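Local coordinates for protein N-acetylgalactosaminyltransferase 7 (Homo sapiens, PDB 6IWR) that belongs to the glycosyltransferase enzymes and joins a manganese-binding catalytic domain of GT-A type to a ricin-type beta-trefoil lectin domain, at residues A[269-274]-A[375-380]; A[237-242]-A[330-335]. All blocks are in the same frame, centred on the assembly; numbering follows the deposited sequence.

Contact 1: residues A[269-274]-A[375-380]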
ATOM      1  N   LEU A 269     -22.974  15.271  12.701  1.00 24.42           N
ATOM      2  CA  LEU A 269     -21.530  15.255  12.525  1.00 22.46           C
ATOM      3  C   LEU A 269     -21.017  13.842  12.780  1.00 25.20           C
ATOM      4  O   LEU A 269     -21.268  13.255  13.840  1.00 28.04           O
ATOM      5  CB  LEU A 269     -20.840  16.241  13.462  1.00 23.31           C
ATOM      6  CG  LEU A 269     -21.185  17.720  13.262  1.00 28.27           C
ATOM      7  CD1 LEU A 269     -20.125  18.624  13.908  1.00 24.70           C
ATOM      8  CD2 LEU A 269     -21.363  18.040  11.797  1.00 21.48           C
ATOM      9  N   ILE A 270     -20.327  13.280  11.794  1.00 24.55           N
ATOM     10  CA  ILE A 270     -19.871  11.901  11.858  1.00 22.97           C
ATOM     11  C   ILE A 270     -18.462  11.899  12.432  1.00 28.24           C
ATOM     12  O   ILE A 270     -17.533  12.381  11.782  1.00 28.30           O
ATOM     13  CB  ILE A 270     -19.899  11.239  10.479  1.00 22.12           C
ATOM     14  CG1 ILE A 270     -21.304  11.323   9.877  1.00 27.60           C
ATOM     15  CG2 ILE A 270     -19.461   9.784  10.592  1.00 22.28           C
ATOM     16  CD1 ILE A 270     -21.438  10.534   8.579  1.00 22.57           C
ATOM     17  N   ASP A 271     -18.302  11.331  13.631  1.00 27.53           N
ATOM     18  CA  ASP A 271     -17.041  11.242  14.361  1.00 27.07           C
ATOM     19  C   ASP A 271     -16.381   9.887  14.114  1.00 28.20           C
ATOM     20  O   ASP A 271     -17.047   8.918  13.754  1.00 28.46           O
ATOM     21  CB  ASP A 271     -17.257  11.429  15.876  1.00 26.71           C
ATOM     22  CG  ASP A 271     -17.640  12.860  16.260  1.00 29.52           C
ATOM     23  OD1 ASP A 271     -17.219  13.807  15.552  1.00 35.35           O
ATOM     24  OD2 ASP A 271     -18.371  13.032  17.270  1.00 28.95           O
ATOM     25  N   VAL A 272     -15.068   9.817  14.371  1.00 29.62           N
ATOM     26  CA  VAL A 272     -14.257   8.641  14.048  1.00 25.56           C
ATOM     27  C   VAL A 272     -14.079   7.767  15.284  1.00 27.53           C
ATOM     28  O   VAL A 272     -13.452   8.181  16.274  1.00 24.68           O
ATOM     29  CB  VAL A 272     -12.877   9.032  13.497  1.00 24.47           C
ATOM     30  CG1 VAL A 272     -12.059   7.773  13.245  1.00 23.93           C
ATOM     31  CG2 VAL A 272     -12.995   9.882  12.264  1.00 27.24           C
ATOM     32  N   ILE A 273     -14.567   6.538  15.193  1.00 25.90           N
ATOM     33  CA  ILE A 273     -14.301   5.505  16.188  1.00 26.85           C
ATOM     34  C   ILE A 273     -13.105   4.712  15.689  1.00 24.88           C
ATOM     35  O   ILE A 273     -13.142   4.132  14.599  1.00 26.10           O
ATOM     36  CB  ILE A 273     -15.514   4.576  16.384  1.00 29.43           C
ATOM     37  CG1 ILE A 273     -16.789   5.330  16.725  1.00 24.42           C
ATOM     38  CG2 ILE A 273     -15.229   3.559  17.457  1.00 27.00           C
ATOM     39  CD1 ILE A 273     -17.944   4.367  16.984  1.00 25.77           C
ATOM     40  N   ASN A 274     -12.061   4.643  16.498  1.00 27.35           N
ATOM     41  CA  ASN A 274     -10.852   3.955  16.069  1.00 26.22           C
ATOM     42  C   ASN A 274     -11.068   2.449  16.024  1.00 28.52           C
ATOM     43  O   ASN A 274     -11.341   1.824  17.055  1.00 32.45           O
ATOM     44  CB  ASN A 274      -9.712   4.299  17.007  1.00 24.74           C
ATOM     45  CG  ASN A 274      -8.417   3.782  16.510  1.00 26.36           C
ATOM     46  OD1 ASN A 274      -8.258   2.585  16.300  1.00 31.58           O
ATOM     47  ND2 ASN A 274      -7.476   4.675  16.292  1.00 32.21           N
ATOM     48  N   CYS A 375     -25.010  19.639  16.860  1.00 27.68           N
ATOM     49  CA  CYS A 375     -25.332  19.105  18.166  1.00 23.76           C
ATOM     50  C   CYS A 375     -25.743  17.647  18.099  1.00 26.57           C
ATOM     51  O   CYS A 375     -26.000  17.047  19.148  1.00 31.13           O
ATOM     52  CB  CYS A 375     -26.418  19.961  18.841  1.00 20.70           C
ATOM     53  SG  CYS A 375     -25.797  21.577  19.419  1.00 35.06           S
ATOM     54  N   SER A 376     -25.823  17.065  16.906  1.00 23.65           N
ATOM     55  CA  SER A 376     -26.093  15.643  16.745  1.00 23.08           C
ATOM     56  C   SER A 376     -24.816  14.995  16.221  1.00 21.92           C
ATOM     57  O   SER A 376     -24.332  15.347  15.144  1.00 24.24           O
ATOM     58  CB  SER A 376     -27.282  15.424  15.810  1.00 24.83           C
ATOM     59  OG  SER A 376     -27.692  14.055  15.762  1.00 26.52           O
ATOM     60  N   ARG A 377     -24.262  14.064  16.990  1.00 24.10           N
ATOM     61  CA  ARG A 377     -22.975  13.457  16.681  1.00 23.46           C
ATOM     62  C   ARG A 377     -23.118  11.948  16.718  1.00 25.61           C
ATOM     63  O   ARG A 377     -23.845  11.407  17.556  1.00 25.54           O
ATOM     64  CB  ARG A 377     -21.888  13.898  17.648  1.00 19.90           C
ATOM     65  CG  ARG A 377     -21.704  15.389  17.665  1.00 27.35           C
ATOM     66  CD  ARG A 377     -20.442  15.775  18.410  1.00 28.89           C
ATOM     67  NE  ARG A 377     -19.237  15.740  17.583  1.00 31.14           N
ATOM     68  CZ  ARG A 377     -18.554  16.822  17.214  1.00 32.11           C
ATOM     69  NH1 ARG A 377     -18.959  18.030  17.586  1.00 28.32           N
ATOM     70  NH2 ARG A 377     -17.454  16.686  16.489  1.00 31.90           N
ATOM     71  N   VAL A 378     -22.450  11.282  15.785  1.00 25.84           N
ATOM     72  CA  VAL A 378     -22.465   9.834  15.716  1.00 23.19           C
ATOM     73  C   VAL A 378     -21.067   9.369  15.375  1.00 29.00           C
ATOM     74  O   VAL A 378     -20.411   9.945  14.499  1.00 30.57           O
ATOM     75  CB  VAL A 378     -23.465   9.307  14.682  1.00 26.13           C
ATOM     76  CG1 VAL A 378     -23.482   7.783  14.740  1.00 24.84           C
ATOM     77  CG2 VAL A 378     -24.843   9.907  14.938  1.00 22.22           C
ATOM     78  N   GLY A 379     -20.606   8.346  16.093  1.00 24.54           N
ATOM     79  CA  GLY A 379     -19.324   7.752  15.815  1.00 23.43           C
ATOM     80  C   GLY A 379     -19.474   6.592  14.844  1.00 29.88           C
ATOM     81  O   GLY A 379     -20.414   5.797  14.926  1.00 31.93           O
ATOM     82  N   HIS A 380     -18.527   6.516  13.908  1.00 30.89           N
ATOM     83  CA  HIS A 380     -18.497   5.518  12.849  1.00 27.32           C
ATOM     84  C   HIS A 380     -17.127   4.864  12.925  1.00 27.37           C
ATOM     85  O   HIS A 380     -16.112   5.566  12.936  1.00 26.39           O
ATOM     86  CB  HIS A 380     -18.752   6.182  11.473  1.00 25.56           C
ATOM     87  CG  HIS A 380     -18.648   5.250  10.302  1.00 28.45           C
ATOM     88  ND1 HIS A 380     -17.503   5.132   9.548  1.00 34.64           N
ATOM     89  CD2 HIS A 380     -19.542   4.390   9.756  1.00 36.56           C
ATOM     90  CE1 HIS A 380     -17.687   4.227   8.599  1.00 39.72           C
ATOM     91  NE2 HIS A 380     -18.919   3.761   8.700  1.00 43.47           N
TER
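The flat guanidinium of R377 has L269 over one face and D271 at its edge. The methyl CD1 of L269 sits off-centre, toward the rim of the group, and comes within 3.9 Å of R377 NH1. At the edge the D271 carboxylate turns only 23° from the guanidinium plane, and R377 grips it side-on with two nitrogens: NE meets D271 OD2 at 2.9 Å and NH2 meets D271 OD1 at 3.0 Å, each using the syn lone pair. A bend at chi3 (85°) turns the end of the long arginine toward this buried aspartate on the neighbouring strand, so each charge answers the other; L132, in a loop, touches both side chains. I273, its CB directed at the other strand, lays CD1 against the backbone of G379, where the absence of a side chain is consistent with so close an approach. I270, V272, V378 and H380 occupy the face opposite the salt bridge, where I270 CG2 packs on H380 CB (3.8 Å).

Backbone bonds join the parallel strands in the usual alternation. L269 and D271 each use both N and O: D271 gives its N to V378 O (2.7 Å) and takes H380 N on its own O (2.8 Å). I273 N reaches H380 O at 2.9 Å from well above the carbonyl plane, 50° out of it.

H380, an imidazole suited to binding a metal, carries its side chain to about 3 Å from the manganese ion, and its NE2 probably hydrogen-bonds D241 OD2. A histidine from a strand of the mixed sheet that meets the metal beside an aspartate is characteristic of the GT-A site in this family.

Contact 2: residues A[237-242]-A[330-335]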
ATOM      1  N   LEU A 237     -37.171   8.536   8.741  1.00 20.62           N
ATOM      2  CA  LEU A 237     -36.156   7.496   8.638  1.00 20.40           C
ATOM      3  C   LEU A 237     -34.811   8.047   9.092  1.00 23.85           C
ATOM      4  O   LEU A 237     -34.419   9.141   8.684  1.00 27.05           O
ATOM      5  CB  LEU A 237     -36.050   6.990   7.205  1.00 20.83           C
ATOM      6  CG  LEU A 237     -37.312   6.341   6.632  1.00 26.15           C
ATOM      7  CD1 LEU A 237     -37.199   6.231   5.123  1.00 22.14           C
ATOM      8  CD2 LEU A 237     -37.499   4.947   7.286  1.00 24.59           C
ATOM      9  N   ILE A 238     -34.122   7.316   9.963  1.00 23.12           N
ATOM     10  CA  ILE A 238     -32.756   7.655  10.337  1.00 23.22           C
ATOM     11  C   ILE A 238     -31.899   6.475   9.924  1.00 25.55           C
ATOM     12  O   ILE A 238     -32.016   5.391  10.506  1.00 25.48           O
ATOM     13  CB  ILE A 238     -32.591   7.943  11.835  1.00 26.63           C
ATOM     14  CG1 ILE A 238     -33.606   8.985  12.321  1.00 25.49           C
ATOM     15  CG2 ILE A 238     -31.132   8.420  12.119  1.00 24.38           C
ATOM     16  CD1 ILE A 238     -33.357   9.465  13.740  1.00 20.74           C
ATOM     17  N   TYR A 239     -31.038   6.681   8.932  1.00 23.87           N
ATOM     18  CA  TYR A 239     -30.106   5.642   8.520  1.00 23.79           C
ATOM     19  C   TYR A 239     -28.826   5.706   9.346  1.00 24.31           C
ATOM     20  O   TYR A 239     -28.326   6.790   9.660  1.00 24.25           O
ATOM     21  CB  TYR A 239     -29.786   5.776   7.025  1.00 27.60           C
ATOM     22  CG  TYR A 239     -30.948   5.405   6.157  1.00 24.47           C
ATOM     23  CD1 TYR A 239     -31.130   4.093   5.749  1.00 22.32           C
ATOM     24  CD2 TYR A 239     -31.882   6.365   5.767  1.00 20.60           C
ATOM     25  CE1 TYR A 239     -32.227   3.725   4.959  1.00 24.90           C
ATOM     26  CE2 TYR A 239     -32.976   6.023   4.986  1.00 22.95           C
ATOM     27  CZ  TYR A 239     -33.151   4.692   4.585  1.00 24.30           C
ATOM     28  OH  TYR A 239     -34.241   4.323   3.811  1.00 25.00           O
ATOM     29  N   LEU A 240     -28.291   4.524   9.671  1.00 28.30           N
ATOM     30  CA  LEU A 240     -27.103   4.338  10.498  1.00 29.98           C
ATOM     31  C   LEU A 240     -26.293   3.158   9.977  1.00 27.32           C
ATOM     32  O   LEU A 240     -26.863   2.093   9.730  1.00 30.27           O
ATOM     33  CB  LEU A 240     -27.500   4.066  11.958  1.00 29.83           C
ATOM     34  CG  LEU A 240     -27.290   5.133  13.038  1.00 28.55           C
ATOM     35  CD1 LEU A 240     -27.259   6.492  12.436  1.00 27.63           C
ATOM     36  CD2 LEU A 240     -28.380   5.045  14.078  1.00 23.01           C
ATOM     37  N   ASP A 241     -24.972   3.341   9.829  1.00 29.17           N
ATOM     38  CA  ASP A 241     -24.046   2.237   9.528  1.00 30.79           C
ATOM     39  C   ASP A 241     -24.199   1.155  10.607  1.00 31.77           C
ATOM     40  O   ASP A 241     -24.659   1.415  11.718  1.00 25.26           O
ATOM     41  CB  ASP A 241     -22.565   2.725   9.470  1.00 32.68           C
ATOM     42  CG  ASP A 241     -21.972   2.808   8.017  1.00 41.57           C
ATOM     43  OD1 ASP A 241     -22.772   3.186   7.128  1.00 46.21           O
ATOM     44  OD2 ASP A 241     -20.723   2.526   7.771  1.00 36.54           O
ATOM     45  N   ALA A 242     -23.801  -0.074  10.288  1.00 32.07           N
ATOM     46  CA  ALA A 242     -23.894  -1.107  11.316  1.00 28.45           C
ATOM     47  C   ALA A 242     -22.725  -1.074  12.306  1.00 31.12           C
ATOM     48  O   ALA A 242     -22.595  -1.982  13.133  1.00 33.33           O
ATOM     49  CB  ALA A 242     -24.013  -2.487  10.673  1.00 28.55           C
ATOM     50  N   GLY A 330     -23.781   7.646   4.567  1.00 34.35           N
ATOM     51  CA  GLY A 330     -24.214   6.549   5.412  1.00 31.64           C
ATOM     52  C   GLY A 330     -25.256   6.917   6.453  1.00 32.97           C
ATOM     53  O   GLY A 330     -26.189   6.146   6.693  1.00 34.41           O
ATOM     54  N   LEU A 331     -25.105   8.087   7.076  1.00 27.59           N
ATOM     55  CA  LEU A 331     -25.887   8.502   8.233  1.00 26.29           C
ATOM     56  C   LEU A 331     -26.650   9.768   7.869  1.00 27.76           C
ATOM     57  O   LEU A 331     -26.040  10.796   7.560  1.00 26.49           O
ATOM     58  CB  LEU A 331     -24.997   8.761   9.464  1.00 22.60           C
ATOM     59  CG  LEU A 331     -23.800   7.848   9.783  1.00 38.09           C
ATOM     60  CD1 LEU A 331     -23.114   8.241  11.123  1.00 32.51           C
ATOM     61  CD2 LEU A 331     -24.124   6.363   9.745  1.00 27.21           C
ATOM     62  N   PHE A 332     -27.970   9.699   7.909  1.00 23.28           N
ATOM     63  CA  PHE A 332     -28.776  10.895   7.691  1.00 25.03           C
ATOM     64  C   PHE A 332     -30.187  10.636   8.221  1.00 25.38           C
ATOM     65  O   PHE A 332     -30.526   9.522   8.637  1.00 25.53           O
ATOM     66  CB  PHE A 332     -28.776  11.317   6.209  1.00 23.40           C
ATOM     67  CG  PHE A 332     -29.409  10.316   5.276  1.00 22.75           C
ATOM     68  CD1 PHE A 332     -28.702   9.201   4.849  1.00 24.52           C
ATOM     69  CD2 PHE A 332     -30.696  10.508   4.801  1.00 23.60           C
ATOM     70  CE1 PHE A 332     -29.249   8.285   3.989  1.00 20.03           C
ATOM     71  CE2 PHE A 332     -31.261   9.579   3.926  1.00 26.70           C
ATOM     72  CZ  PHE A 332     -30.519   8.460   3.524  1.00 21.61           C
ATOM     73  N   ALA A 333     -31.007  11.682   8.191  1.00 26.53           N
ATOM     74  CA  ALA A 333     -32.417  11.612   8.558  1.00 24.63           C
ATOM     75  C   ALA A 333     -33.232  12.385   7.526  1.00 27.89           C
ATOM     76  O   ALA A 333     -32.858  13.504   7.156  1.00 31.87           O
ATOM     77  CB  ALA A 333     -32.629  12.181   9.970  1.00 21.83           C
ATOM     78  N   ILE A 334     -34.315  11.773   7.028  1.00 33.70           N
ATOM     79  CA  ILE A 334     -35.323  12.450   6.212  1.00 30.11           C
ATOM     80  C   ILE A 334     -36.684  12.042   6.717  1.00 27.40           C
ATOM     81  O   ILE A 334     -36.877  10.924   7.203  1.00 27.20           O
ATOM     82  CB  ILE A 334     -35.307  12.128   4.699  1.00 29.84           C
ATOM     83  CG1 ILE A 334     -34.611  10.838   4.367  1.00 30.79           C
ATOM     84  CG2 ILE A 334     -34.833  13.295   3.815  1.00 29.15           C
ATOM     85  CD1 ILE A 334     -34.431  10.850   2.830  1.00 45.56           C
ATOM     86  N   GLU A 335     -37.649  12.945   6.523  1.00 25.71           N
ATOM     87  CA  GLU A 335     -39.035  12.564   6.715  1.00 28.02           C
ATOM     88  C   GLU A 335     -39.379  11.463   5.718  1.00 29.30           C
ATOM     89  O   GLU A 335     -38.977  11.507   4.552  1.00 26.72           O
ATOM     90  CB  GLU A 335     -39.940  13.773   6.549  1.00 27.51           C
ATOM     91  CG  GLU A 335     -41.308  13.621   7.157  1.00 28.55           C
ATOM     92  CD  GLU A 335     -42.400  13.874   6.136  1.00 38.32           C
ATOM     93  OE1 GLU A 335     -42.326  13.244   5.053  1.00 35.28           O
ATOM     94  OE2 GLU A 335     -43.305  14.716   6.414  1.00 36.37           O
TER
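Backbone hydrogen bonds tie L237 to I334 in both directions, with L237 N to I334 O at 2.9 Å and I334 N to L237 O at 3.1 Å. Further along, Y239 N bonds F332 O at 2.9 Å, while the return bond from F332 N is weak. Between these pairs I238 faces A333 as a non-hydrogen-bonded pair, and A333 CA makes a CA-H...O contact with L237 O.

Aromatic packing comes next. Y239 and F332 point the same way, their planes 22° apart and so far slid that the rings barely overlap (centroids 4.9 Å). Y239 CD2 lies over a face of the F332 ring, which a chi1 of 64°, with CG between the backbone N and the carbonyl carbon, sets alongside that of Y239. Tyrosine suits this buried spot because its OH reaches past the apolar packing to R224 O.

Strand 237-240 belongs to the central sheet of the GT-A fold, its other edge bonded to strand 149-155, and it runs out into D241, A242 and H243, the DxH motif of this family. The side chain of D241, with H380 as its polar partner, lies about 3 Å from the manganese ion. G330, having no side chain, brings its bare CA to 4.0 Å from D241 OD1.

Apolar contacts fill the rest. On one face I238 CG1 touches A333 CB at 4.1 Å, the small alanine leaving room for helix 251-260 to pack on it. L240 and L331 cross at about a right angle, CD1 to CD2 at 4.1 Å.

In the fold
Both contacts are buried and belong to one mixed sheet of the catalytic domain, where strands 264-274 and 332-335 are neighbours; their centres lie about 13 Å apart. Contact 1 pairs its strands in parallel and encloses a salt bridge, whereas contact 2 is antiparallel, and its side chains add aromatic and aliphatic packing to the backbone bonds. The two meet on the face where I270 and V378 pack against L331, I270 CD1 being 3.8 Å from L331 CG. They also converge on the manganese ion, through H380 from contact 1 and D241 from contact 2. The salt bridge of contact 1 lies on the face away from I270 and V378, while the metal-facing ends of both contacts are polar.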